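PDB 5LHA: omega transaminase from Pseudomonas sp., which catalyses PLP-dependent transamination, shuttling an amino group between amine and carbonyl substrates, and is held here with its cofactor in the aminated pyridoxamine phosphate form. Local coordinates for residues 103-108 with 344-349; 261-266 with 284-289; 271-276 with 382-387. All coordinates share one frame; numbering follows the deposited sequence.

Contact 1 (103-108 with 344-349)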
ATOM      1  N   ALA A 103       0.987   1.288  36.546  1.00 30.67           N
ATOM      2  CA  ALA A 103       1.114   0.029  35.810  1.00 32.90           C
ATOM      3  C   ALA A 103       0.729  -1.162  36.682  1.00 36.39           C
ATOM      4  O   ALA A 103      -0.015  -2.051  36.251  1.00 38.93           O
ATOM      5  CB  ALA A 103       2.540  -0.130  35.280  1.00 32.26           C
ATOM      6  N   GLU A 104       1.255  -1.211  37.905  1.00 37.24           N
ATOM      7  CA  GLU A 104       0.828  -2.221  38.866  1.00 37.91           C
ATOM      8  C   GLU A 104      -0.674  -2.136  39.109  1.00 34.53           C
ATOM      9  O   GLU A 104      -1.361  -3.162  39.168  1.00 33.62           O
ATOM     10  CB  GLU A 104       1.602  -2.042  40.172  1.00 42.91           C
ATOM     11  CG  GLU A 104       1.228  -3.009  41.285  1.00 49.65           C
ATOM     12  CD  GLU A 104       1.839  -4.395  41.107  1.00 54.17           C
ATOM     13  OE1 GLU A 104       2.732  -4.562  40.247  1.00 55.35           O
ATOM     14  OE2 GLU A 104       1.426  -5.320  41.836  1.00 56.14           O
ATOM     15  N   ARG A 105      -1.194  -0.912  39.245  1.00 33.36           N
ATOM     16  CA  ARG A 105      -2.613  -0.703  39.517  1.00 32.88           C
ATOM     17  C   ARG A 105      -3.479  -1.199  38.365  1.00 33.58           C
ATOM     18  O   ARG A 105      -4.484  -1.881  38.580  1.00 34.54           O
ATOM     19  CB  ARG A 105      -2.870   0.785  39.783  1.00 32.85           C
ATOM     20  CG  ARG A 105      -4.318   1.160  40.043  1.00 31.71           C
ATOM     21  CD  ARG A 105      -4.720   0.915  41.480  1.00 31.51           C
ATOM     22  NE  ARG A 105      -6.131   1.228  41.690  1.00 29.94           N
ATOM     23  CZ  ARG A 105      -6.586   2.378  42.176  1.00 28.64           C
ATOM     24  NH1 ARG A 105      -5.747   3.344  42.526  1.00 26.11           N
ATOM     25  NH2 ARG A 105      -7.891   2.553  42.321  1.00 30.51           N
ATOM     26  N   LEU A 106      -3.115  -0.842  37.135  1.00 34.49           N
ATOM     27  CA  LEU A 106      -3.921  -1.218  35.978  1.00 36.46           C
ATOM     28  C   LEU A 106      -3.934  -2.728  35.775  1.00 38.31           C
ATOM     29  O   LEU A 106      -4.995  -3.336  35.582  1.00 38.05           O
ATOM     30  CB  LEU A 106      -3.393  -0.497  34.737  1.00 38.48           C
ATOM     31  CG  LEU A 106      -3.675   1.008  34.715  1.00 38.42           C
ATOM     32  CD1 LEU A 106      -2.910   1.708  33.603  1.00 37.85           C
ATOM     33  CD2 LEU A 106      -5.172   1.246  34.572  1.00 38.16           C
ATOM     34  N   THR A 107      -2.759  -3.356  35.820  1.00 41.31           N
ATOM     35  CA  THR A 107      -2.686  -4.801  35.652  1.00 40.97           C
ATOM     36  C   THR A 107      -3.439  -5.535  36.757  1.00 39.77           C
ATOM     37  O   THR A 107      -3.948  -6.640  36.535  1.00 39.28           O
ATOM     38  CB  THR A 107      -1.226  -5.238  35.619  1.00 42.42           C
ATOM     39  OG1 THR A 107      -0.538  -4.675  36.743  1.00 45.35           O
ATOM     40  CG2 THR A 107      -0.566  -4.739  34.355  1.00 41.76           C
ATOM     41  N   GLY A 108      -3.503  -4.947  37.955  1.00 37.94           N
ATOM     42  CA  GLY A 108      -4.279  -5.550  39.029  1.00 37.33           C
ATOM     43  C   GLY A 108      -5.776  -5.475  38.794  1.00 35.19           C
ATOM     44  O   GLY A 108      -6.504  -6.430  39.076  1.00 33.73           O
ATOM     45  N   VAL A 344      -8.217   9.413  40.238  1.00 31.15           N
ATOM     46  CA  VAL A 344      -9.465   9.220  39.511  1.00 29.45           C
ATOM     47  C   VAL A 344      -9.980   7.797  39.700  1.00 28.36           C
ATOM     48  O   VAL A 344     -11.174   7.586  39.942  1.00 29.05           O
ATOM     49  CB  VAL A 344      -9.269   9.583  38.026  1.00 27.73           C
ATOM     50  CG1 VAL A 344     -10.449   9.116  37.185  1.00 27.29           C
ATOM     51  CG2 VAL A 344      -9.092  11.084  37.882  1.00 26.98           C
ATOM     52  N   LEU A 345      -9.093   6.805  39.626  1.00 28.77           N
ATOM     53  CA  LEU A 345      -9.527   5.419  39.793  1.00 30.78           C
ATOM     54  C   LEU A 345     -10.078   5.167  41.186  1.00 31.27           C
ATOM     55  O   LEU A 345     -11.018   4.381  41.360  1.00 31.68           O
ATOM     56  CB  LEU A 345      -8.366   4.466  39.526  1.00 29.58           C
ATOM     57  CG  LEU A 345      -7.798   4.515  38.115  1.00 29.00           C
ATOM     58  CD1 LEU A 345      -6.629   3.560  37.985  1.00 29.23           C
ATOM     59  CD2 LEU A 345      -8.893   4.172  37.138  1.00 28.67           C
ATOM     60  N   ASP A 346      -9.501   5.821  42.190  1.00 30.92           N
ATOM     61  CA  ASP A 346     -10.004   5.688  43.550  1.00 30.56           C
ATOM     62  C   ASP A 346     -11.463   6.129  43.643  1.00 29.30           C
ATOM     63  O   ASP A 346     -12.294   5.434  44.237  1.00 29.94           O
ATOM     64  CB  ASP A 346      -9.102   6.464  44.507  1.00 33.38           C
ATOM     65  CG  ASP A 346      -7.734   5.810  44.659  1.00 34.31           C
ATOM     66  OD1 ASP A 346      -7.595   4.641  44.255  1.00 34.22           O
ATOM     67  OD2 ASP A 346      -6.805   6.448  45.196  1.00 35.85           O
ATOM     68  N   ILE A 347     -11.796   7.279  43.052  1.00 29.11           N
ATOM     69  CA  ILE A 347     -13.181   7.752  43.081  1.00 31.50           C
ATOM     70  C   ILE A 347     -14.096   6.775  42.349  1.00 33.72           C
ATOM     71  O   ILE A 347     -15.211   6.488  42.805  1.00 35.79           O
ATOM     72  CB  ILE A 347     -13.277   9.172  42.488  1.00 32.40           C
ATOM     73  CG1 ILE A 347     -12.603  10.186  43.413  1.00 32.18           C
ATOM     74  CG2 ILE A 347     -14.728   9.570  42.236  1.00 34.53           C
ATOM     75  CD1 ILE A 347     -12.384  11.541  42.780  1.00 32.42           C
ATOM     76  N   VAL A 348     -13.639   6.245  41.208  1.00 31.82           N
ATOM     77  CA  VAL A 348     -14.463   5.342  40.401  1.00 31.77           C
ATOM     78  C   VAL A 348     -14.875   4.120  41.214  1.00 34.21           C
ATOM     79  O   VAL A 348     -16.040   3.704  41.210  1.00 36.01           O
ATOM     80  CB  VAL A 348     -13.708   4.938  39.119  1.00 30.74           C
ATOM     81  CG1 VAL A 348     -14.460   3.836  38.350  1.00 30.49           C
ATOM     82  CG2 VAL A 348     -13.465   6.156  38.227  1.00 29.37           C
ATOM     83  N   GLU A 349     -13.918   3.519  41.912  1.00 35.26           N
ATOM     84  CA  GLU A 349     -14.200   2.320  42.689  1.00 35.58           C
ATOM     85  C   GLU A 349     -14.923   2.647  43.988  1.00 35.59           C
ATOM     86  O   GLU A 349     -15.802   1.892  44.417  1.00 37.00           O
ATOM     87  CB  GLU A 349     -12.898   1.575  42.954  1.00 36.76           C
ATOM     88  CG  GLU A 349     -12.287   1.008  41.680  1.00 39.73           C
ATOM     89  CD  GLU A 349     -11.016   0.232  41.933  1.00 42.68           C
ATOM     90  OE1 GLU A 349     -10.168   0.725  42.700  1.00 43.63           O
ATOM     91  OE2 GLU A 349     -10.861  -0.867  41.360  1.00 44.19           O
TER
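Arg105 reaches from one helix to two carboxylates on another. NH1 of Arg105 lies 2.8 Å from OD1 of Asp346, and NH2 closes on the same oxygen, so a single carboxylate atom is gripped end-on by both nitrogens, each bond bent to an N-H...O angle of 132°. NH2 of Arg105 also donates to OE1 of Glu349 at 2.9 Å, meeting that oxygen from above the carboxylate plane. Beneath these bonds CB of Leu345 covers one face of the guanidinium, 3.4 Å from Arg105 NH2, and CD1 of Leu345 lies against Arg105 CG. The arginine gets this far with CG anti to its backbone N (chi1 178°) and one bend at chi2. An alanine in place of this arginine would probably leave the carboxylates of Asp346 and Glu349 without their shared positive partner and uncover CB of Leu345. Deeper in, CD2 of Leu106 approaches CD1 of Leu345 at 4.4 Å, while Leu106 also packs on Phe120 of strand 115-121. The segment axes stay 12.7 Å apart at 29°, too distant for close helix packing. Here helices 97-109 and 335-350 are joined by a salt-bridge network over Leu345, which also packs on Leu102 and Met109, within the fold-type I aminotransferase architecture.

Contact 2 (261-266 with 284-289). With PMP (4'-deoxy-4'-aminopyridoxal-5'-phosphate), chain E.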
ATOM      1  N   LEU A 261      -7.729 -10.214  19.686  1.00 28.43           N
ATOM      2  CA  LEU A 261      -8.945  -9.424  19.841  1.00 29.81           C
ATOM      3  C   LEU A 261      -8.602  -8.185  20.654  1.00 28.86           C
ATOM      4  O   LEU A 261      -8.233  -8.289  21.829  1.00 28.51           O
ATOM      5  CB  LEU A 261     -10.053 -10.250  20.489  1.00 31.55           C
ATOM      6  CG  LEU A 261     -11.372  -9.512  20.719  1.00 32.17           C
ATOM      7  CD1 LEU A 261     -11.915  -8.926  19.421  1.00 31.57           C
ATOM      8  CD2 LEU A 261     -12.388 -10.455  21.344  1.00 32.87           C
ATOM      9  N   ILE A 262      -8.703  -7.023  20.012  1.00 27.96           N
ATOM     10  CA  ILE A 262      -8.447  -5.729  20.633  1.00 25.60           C
ATOM     11  C   ILE A 262      -9.772  -5.099  21.015  1.00 24.23           C
ATOM     12  O   ILE A 262     -10.598  -4.803  20.147  1.00 24.63           O
ATOM     13  CB  ILE A 262      -7.663  -4.792  19.702  1.00 24.40           C
ATOM     14  CG1 ILE A 262      -6.332  -5.416  19.288  1.00 23.54           C
ATOM     15  CG2 ILE A 262      -7.454  -3.453  20.368  1.00 24.92           C
ATOM     16  CD1 ILE A 262      -5.681  -4.697  18.154  1.00 22.83           C
ATOM     17  N   ALA A 263      -9.974  -4.879  22.306  1.00 25.42           N
ATOM     18  CA  ALA A 263     -11.122  -4.134  22.786  1.00 27.75           C
ATOM     19  C   ALA A 263     -10.747  -2.660  22.859  1.00 30.93           C
ATOM     20  O   ALA A 263      -9.812  -2.283  23.575  1.00 32.48           O
ATOM     21  CB  ALA A 263     -11.578  -4.639  24.152  1.00 26.63           C
ATOM     22  N   ASP A 264     -11.445  -1.834  22.089  1.00 31.44           N
ATOM     23  CA  ASP A 264     -11.285  -0.390  22.198  1.00 30.05           C
ATOM     24  C   ASP A 264     -12.176   0.067  23.344  1.00 28.81           C
ATOM     25  O   ASP A 264     -13.386   0.234  23.185  1.00 28.56           O
ATOM     26  CB  ASP A 264     -11.621   0.296  20.881  1.00 29.38           C
ATOM     27  CG  ASP A 264     -11.294   1.776  20.891  1.00 29.84           C
ATOM     28  OD1 ASP A 264     -11.221   2.394  21.985  1.00 29.19           O
ATOM     29  OD2 ASP A 264     -11.074   2.313  19.789  1.00 29.67           O
ATOM     30  N   GLU A 265     -11.569   0.257  24.509  1.00 28.04           N
ATOM     31  CA  GLU A 265     -12.291   0.637  25.710  1.00 29.24           C
ATOM     32  C   GLU A 265     -12.114   2.112  26.041  1.00 28.42           C
ATOM     33  O   GLU A 265     -12.385   2.526  27.173  1.00 26.54           O
ATOM     34  CB  GLU A 265     -11.814  -0.228  26.877  1.00 30.95           C
ATOM     35  CG  GLU A 265     -11.976  -1.722  26.678  1.00 31.98           C
ATOM     36  CD  GLU A 265     -13.225  -2.278  27.336  1.00 32.91           C
ATOM     37  OE1 GLU A 265     -14.026  -1.492  27.888  1.00 32.48           O
ATOM     38  OE2 GLU A 265     -13.389  -3.512  27.335  1.00 32.91           O
ATOM     39  N   VAL A 266     -11.718   2.925  25.059  1.00 29.07           N
ATOM     40  CA  VAL A 266     -11.468   4.340  25.320  1.00 26.91           C
ATOM     41  C   VAL A 266     -12.705   5.004  25.919  1.00 26.01           C
ATOM     42  O   VAL A 266     -12.603   5.786  26.873  1.00 25.25           O
ATOM     43  CB  VAL A 266     -10.993   5.046  24.036  1.00 24.63           C
ATOM     44  CG1 VAL A 266     -11.086   6.543  24.187  1.00 24.05           C
ATOM     45  CG2 VAL A 266      -9.570   4.627  23.685  1.00 25.39           C
ATOM     46  N   VAL A 284     -16.253 -11.316  28.367  1.00 43.52           N
ATOM     47  CA  VAL A 284     -15.214 -11.613  27.388  1.00 38.89           C
ATOM     48  C   VAL A 284     -13.893 -11.005  27.833  1.00 35.97           C
ATOM     49  O   VAL A 284     -13.855  -9.878  28.339  1.00 34.70           O
ATOM     50  CB  VAL A 284     -15.613 -11.092  25.990  1.00 36.89           C
ATOM     51  CG1 VAL A 284     -14.407 -10.990  25.081  1.00 35.01           C
ATOM     52  CG2 VAL A 284     -16.656 -12.010  25.378  1.00 37.47           C
ATOM     53  N   ALA A 285     -12.818 -11.784  27.693  1.00 32.77           N
ATOM     54  CA  ALA A 285     -11.458 -11.317  27.901  1.00 28.94           C
ATOM     55  C   ALA A 285     -10.793 -11.100  26.549  1.00 27.55           C
ATOM     56  O   ALA A 285     -10.476 -12.082  25.858  1.00 23.96           O
ATOM     57  CB  ALA A 285     -10.660 -12.317  28.731  1.00 27.81           C
ATOM     58  N   PRO A 286     -10.585  -9.865  26.116  1.00 27.05           N
ATOM     59  CA  PRO A 286      -9.836  -9.625  24.880  1.00 26.59           C
ATOM     60  C   PRO A 286      -8.339  -9.793  25.115  1.00 25.28           C
ATOM     61  O   PRO A 286      -7.875  -9.977  26.234  1.00 25.78           O
ATOM     62  CB  PRO A 286     -10.190  -8.179  24.531  1.00 26.67           C
ATOM     63  CG  PRO A 286     -10.477  -7.550  25.854  1.00 26.75           C
ATOM     64  CD  PRO A 286     -11.093  -8.621  26.715  1.00 26.44           C
ATOM     65  N   ASP A 287      -7.581  -9.752  24.020  1.00 25.51           N
ATOM     66  CA  ASP A 287      -6.133  -9.865  24.129  1.00 26.85           C
ATOM     67  C   ASP A 287      -5.482  -8.532  24.484  1.00 29.30           C
ATOM     68  O   ASP A 287      -4.451  -8.520  25.168  1.00 31.65           O
ATOM     69  CB  ASP A 287      -5.536 -10.405  22.818  1.00 27.78           C
ATOM     70  CG  ASP A 287      -5.980 -11.830  22.506  1.00 27.94           C
ATOM     71  OD1 ASP A 287      -5.430 -12.771  23.114  1.00 28.55           O
ATOM     72  OD2 ASP A 287      -6.868 -12.013  21.652  1.00 27.03           O
ATOM     73  N   ILE A 288      -6.053  -7.412  24.029  1.00 28.67           N
ATOM     74  CA  ILE A 288      -5.498  -6.073  24.220  1.00 27.88           C
ATOM     75  C   ILE A 288      -6.614  -5.119  24.637  1.00 28.04           C
ATOM     76  O   ILE A 288      -7.741  -5.219  24.140  1.00 26.42           O
ATOM     77  CB  ILE A 288      -4.808  -5.558  22.935  1.00 25.86           C
ATOM     78  CG1 ILE A 288      -3.666  -6.491  22.526  1.00 24.69           C
ATOM     79  CG2 ILE A 288      -4.296  -4.128  23.130  1.00 23.00           C
ATOM     80  CD1 ILE A 288      -3.065  -6.158  21.188  1.00 25.55           C
ATOM     81  N   LEU A 289      -6.303  -4.207  25.566  1.00 29.25           N
ATOM     82  CA  LEU A 289      -7.197  -3.122  25.971  1.00 29.93           C
ATOM     83  C   LEU A 289      -6.607  -1.783  25.563  1.00 28.54           C
ATOM     84  O   LEU A 289      -5.415  -1.543  25.780  1.00 18.19           O
ATOM     85  CB  LEU A 289      -7.426  -3.107  27.482  1.00 31.13           C
ATOM     86  CG  LEU A 289      -8.077  -4.338  28.091  1.00 30.73           C
ATOM     87  CD1 LEU A 289      -8.160  -4.167  29.607  1.00 30.35           C
ATOM     88  CD2 LEU A 289      -9.452  -4.555  27.471  1.00 29.75           C
TER
HETATM   89  N1  PMP E 501     -11.430   5.152  20.100  1.00 22.49           N
HETATM   90  C2  PMP E 501     -12.629   5.473  20.716  1.00 22.12           C
HETATM   91  C2A PMP E 501     -13.694   4.433  20.934  1.00 21.84           C
HETATM   92  C3  PMP E 501     -12.987   6.812  20.785  1.00 24.25           C
HETATM   93  O3  PMP E 501     -14.285   7.169  21.038  1.00 21.07           O
HETATM   94  C4  PMP E 501     -12.022   7.797  20.584  1.00 26.24           C
HETATM   95  C4A PMP E 501     -12.398   9.255  20.739  1.00 27.87           C
HETATM   96  N4A PMP E 501     -13.828   9.393  20.923  1.00 29.55           N
HETATM   97  C5  PMP E 501     -10.719   7.438  20.232  1.00 24.64           C
HETATM   98  C6  PMP E 501     -10.437   6.094  19.990  1.00 23.60           C
HETATM   99  C5A PMP E 501      -9.645   8.509  20.119  1.00 23.74           C
HETATM  100  O4P PMP E 501      -9.465   9.172  21.360  1.00 21.95           O
HETATM  101  P   PMP E 501      -8.640  10.556  21.497  1.00 22.26           P
HETATM  102  O1P PMP E 501      -9.598  11.676  21.134  1.00 17.88           O
HETATM  103  O2P PMP E 501      -8.209  10.713  22.941  1.00 19.92           O
HETATM  104  O3P PMP E 501      -7.439  10.610  20.574  1.00 16.06           O
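Ala263 touches both Pro286 and Leu289 with its one methyl: CB lies 3.5 Å from CG of Pro286 and 3.9 Å from CD2 of Leu289. On the other face of the sheet Ile262 and Ile288 run side by side, pointing the same way, with CG1 of Ile262 3.9 Å from CD1 of Ile288. Helix 124-141 covers this isoleucine pair through Ala131. Leu261 reaches back towards Pro286 and Val284, its CG anti to the backbone N (chi1 179°).

The segments include parts of neighbouring parallel strands, 260-264 and 288-291, of a beta-alpha-beta unit in the seven-stranded sheet of the PLP-dependent fold type I. Ala263 N donates to Ile288 O at 2.9 Å. On the other side of Ile262, Leu261 O accepts from both Asp287 N and Ile288 N, the former in the carbonyl plane and the latter tilted 25° from it. Asp287 answers with its side chain, OD2 taking the N-H of Leu261 through its anti lone pair at 2.8 Å, in a nearly straight bond of 167°. The same oxygen forms a salt bridge to Arg251, so the carboxylate ties the backbone of strand 260-264 to helix 246-256.

At the far end of strand 260-264 lies the cofactor. OD2 of Asp264 is 2.9 Å from N1 of the PMP pyridine ring and is also hydrogen-bonded to His158, while OD1 of Asp264 closes an Asx turn by accepting from Val266 N. Val266 sets its CB 3.7 Å from C2 of the PMP ring.

Contact 3 (271-276 with 382-387)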
ATOM      1  N   GLY A 271     -16.491   2.323  33.283  1.00 31.65           N
ATOM      2  CA  GLY A 271     -17.831   2.319  33.844  1.00 31.80           C
ATOM      3  C   GLY A 271     -19.017   2.809  33.035  1.00 32.05           C
ATOM      4  O   GLY A 271     -20.156   2.587  33.455  1.00 33.47           O
ATOM      5  N   ARG A 272     -18.793   3.483  31.900  1.00 31.26           N
ATOM      6  CA  ARG A 272     -19.896   4.184  31.242  1.00 31.88           C
ATOM      7  C   ARG A 272     -21.042   3.241  30.885  1.00 35.45           C
ATOM      8  O   ARG A 272     -22.213   3.639  30.923  1.00 36.73           O
ATOM      9  CB  ARG A 272     -19.406   4.932  30.001  1.00 28.69           C
ATOM     10  CG  ARG A 272     -20.508   5.759  29.322  1.00 26.61           C
ATOM     11  CD  ARG A 272     -19.953   6.841  28.418  1.00 25.47           C
ATOM     12  NE  ARG A 272     -19.283   7.919  29.143  1.00 27.90           N
ATOM     13  CZ  ARG A 272     -19.900   8.934  29.748  1.00 30.08           C
ATOM     14  NH1 ARG A 272     -21.224   9.029  29.740  1.00 31.04           N
ATOM     15  NH2 ARG A 272     -19.186   9.861  30.372  1.00 30.97           N
ATOM     16  N   SER A 273     -20.732   1.996  30.518  1.00 35.40           N
ATOM     17  CA  SER A 273     -21.750   1.061  30.056  1.00 36.67           C
ATOM     18  C   SER A 273     -22.253   0.121  31.144  1.00 36.77           C
ATOM     19  O   SER A 273     -23.040  -0.781  30.845  1.00 37.91           O
ATOM     20  CB  SER A 273     -21.212   0.243  28.876  1.00 36.71           C
ATOM     21  OG  SER A 273     -20.364  -0.798  29.323  1.00 37.83           O
ATOM     22  N   GLY A 274     -21.848   0.320  32.394  1.00 35.01           N
ATOM     23  CA  GLY A 274     -22.329  -0.499  33.489  1.00 35.66           C
ATOM     24  C   GLY A 274     -21.304  -1.459  34.049  1.00 35.59           C
ATOM     25  O   GLY A 274     -21.645  -2.260  34.929  1.00 37.31           O
ATOM     26  N   CYS A 275     -20.074  -1.429  33.554  1.00 33.50           N
ATOM     27  CA  CYS A 275     -19.058  -2.374  33.973  1.00 30.95           C
ATOM     28  C   CYS A 275     -17.699  -1.692  33.843  1.00 31.25           C
ATOM     29  O   CYS A 275     -17.538  -0.754  33.054  1.00 29.62           O
ATOM     30  CB  CYS A 275     -19.166  -3.645  33.120  1.00 29.14           C
ATOM     31  SG  CYS A 275     -18.251  -5.072  33.682  1.00 26.30           S
ATOM     32  N   MET A 276     -16.721  -2.154  34.632  1.00 32.80           N
ATOM     33  CA  MET A 276     -15.386  -1.556  34.573  1.00 31.46           C
ATOM     34  C   MET A 276     -14.768  -1.686  33.185  1.00 29.93           C
ATOM     35  O   MET A 276     -13.937  -0.858  32.791  1.00 29.20           O
ATOM     36  CB  MET A 276     -14.476  -2.185  35.626  1.00 31.74           C
ATOM     37  CG  MET A 276     -13.205  -1.389  35.909  1.00 32.40           C
ATOM     38  SD  MET A 276     -13.514   0.211  36.701  1.00 33.37           S
ATOM     39  CE  MET A 276     -13.831  -0.284  38.391  1.00 33.18           C
ATOM     40  N   ARG A 382     -31.539   4.394  21.968  1.00 38.64           N
ATOM     41  CA  ARG A 382     -30.806   3.220  22.414  1.00 38.03           C
ATOM     42  C   ARG A 382     -29.654   3.646  23.310  1.00 37.15           C
ATOM     43  O   ARG A 382     -29.214   4.798  23.285  1.00 37.59           O
ATOM     44  CB  ARG A 382     -30.254   2.421  21.233  1.00 39.87           C
ATOM     45  CG  ARG A 382     -29.706   3.302  20.126  1.00 40.74           C
ATOM     46  CD  ARG A 382     -28.943   2.510  19.091  1.00 41.86           C
ATOM     47  NE  ARG A 382     -28.235   3.395  18.174  1.00 43.68           N
ATOM     48  CZ  ARG A 382     -28.811   4.023  17.151  1.00 45.70           C
ATOM     49  NH1 ARG A 382     -30.104   3.857  16.899  1.00 45.80           N
ATOM     50  NH2 ARG A 382     -28.092   4.815  16.368  1.00 46.68           N
ATOM     51  N   GLY A 383     -29.162   2.697  24.092  1.00 34.99           N
ATOM     52  CA  GLY A 383     -28.103   3.004  25.026  1.00 33.74           C
ATOM     53  C   GLY A 383     -27.792   1.830  25.921  1.00 31.96           C
ATOM     54  O   GLY A 383     -28.504   0.823  25.952  1.00 31.60           O
ATOM     55  N   LYS A 384     -26.705   1.994  26.672  1.00 31.09           N
ATOM     56  CA  LYS A 384     -26.269   1.023  27.673  1.00 29.46           C
ATOM     57  C   LYS A 384     -25.400   1.763  28.679  1.00 30.41           C
ATOM     58  O   LYS A 384     -24.410   2.391  28.285  1.00 31.25           O
ATOM     59  CB  LYS A 384     -25.506  -0.128  27.026  1.00 29.27           C
ATOM     60  CG  LYS A 384     -25.141  -1.222  28.000  1.00 30.98           C
ATOM     61  CD  LYS A 384     -24.403  -2.341  27.313  1.00 32.78           C
ATOM     62  CE  LYS A 384     -23.892  -3.363  28.320  1.00 34.99           C
ATOM     63  NZ  LYS A 384     -24.965  -4.244  28.837  1.00 36.37           N
ATOM     64  N   GLY A 385     -25.771   1.717  29.960  1.00 29.18           N
ATOM     65  CA  GLY A 385     -25.120   2.602  30.918  1.00 29.48           C
ATOM     66  C   GLY A 385     -25.428   4.054  30.593  1.00 27.64           C
ATOM     67  O   GLY A 385     -26.571   4.410  30.282  1.00 27.00           O
ATOM     68  N   LEU A 386     -24.413   4.917  30.681  1.00 25.51           N
ATOM     69  CA  LEU A 386     -24.592   6.346  30.410  1.00 28.76           C
ATOM     70  C   LEU A 386     -24.030   6.769  29.057  1.00 30.30           C
ATOM     71  O   LEU A 386     -23.455   7.858  28.934  1.00 30.40           O
ATOM     72  CB  LEU A 386     -23.984   7.191  31.525  1.00 28.26           C
ATOM     73  CG  LEU A 386     -24.846   7.191  32.785  1.00 29.55           C
ATOM     74  CD1 LEU A 386     -24.109   7.823  33.962  1.00 29.89           C
ATOM     75  CD2 LEU A 386     -26.168   7.901  32.505  1.00 29.75           C
ATOM     76  N   MET A 387     -24.183   5.930  28.033  1.00 30.63           N
ATOM     77  CA  MET A 387     -24.062   6.333  26.635  1.00 28.28           C
ATOM     78  C   MET A 387     -25.371   6.002  25.929  1.00 27.51           C
ATOM     79  O   MET A 387     -25.838   4.858  25.975  1.00 24.90           O
ATOM     80  CB  MET A 387     -22.876   5.658  25.937  1.00 28.06           C
ATOM     81  CG  MET A 387     -22.803   4.149  26.063  1.00 28.08           C
ATOM     82  SD  MET A 387     -21.127   3.536  25.800  1.00 27.63           S
ATOM     83  CE  MET A 387     -20.745   4.127  24.162  1.00 27.19           C
TER
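A type I beta turn from Gly271 to Gly274, in the loop between strand 260-264 and helix 278-281, docks on the bend where strand 378-384 gives way to strand 387-393, neighbours in the second large sheet of the subunit. Arg272 makes both hydrogen bonds of the contact, one through its backbone and one through its side chain. Arg272 O accepts from Leu386 N at 2.6 Å, nearly along its C=O axis. The guanidinium then returns to the same residue: NH1 of Arg272 donates to Leu386 O, also at 2.6 Å, with the oxygen in the guanidinium plane but the donor 38° above the plane of the carbonyl. A chain that leaves with CG anti to the backbone N and turns at chi3 (-69°) brings NH1 round to that carbonyl, and on the way CD of Arg272 passes 4.0 Å from CB of Met387, the two side chains crossing at a slant.

Close by, Gly385 lets the backbones meet. Its CA stands 3.1 Å from Arg272 O in a CA-H...O contact, and a CB there would collide with Arg272 O and with CA of Ser273. A second such contact joins CA of Ser273 to Lys384 O at 3.5 Å. The lysine chain runs past the turn, its CG 3.6 Å from Ser273 O, before its ammonium forms a cation-pi contact with Trp282.

Further out, Arg272 NH1 also donates to Pro434 O and NH2 to Asn66 OD1. With neutral oxygens as these partners, the guanidinium is fixed in rotation by several directional bonds, and the dipoles of these oxygens would probably stabilise its positive charge.

In the fold
All three contacts fall within one class-III aminotransferase range, yet only contact 2 reaches the cofactor, through Asp264 and Val266 of the PMP pocket. Contact 3 lies near that pocket: the side chain of Met387 is about 8 Å from PMP, and the nearest atoms of contacts 2 and 3 are about 5 Å apart without touching. Contact 1 is farther from the chain centre, close to the second subunit, its centre about 17 Å from that of contact 2 and about 19 Å from that of contact 3. It nevertheless meets contact 3 directly, where CE of Met276 packs 3.9 Å from CG of Glu349. Along the chain contact 2 is nested within the loop closed by contact 1, whereas contact 3 crosses both.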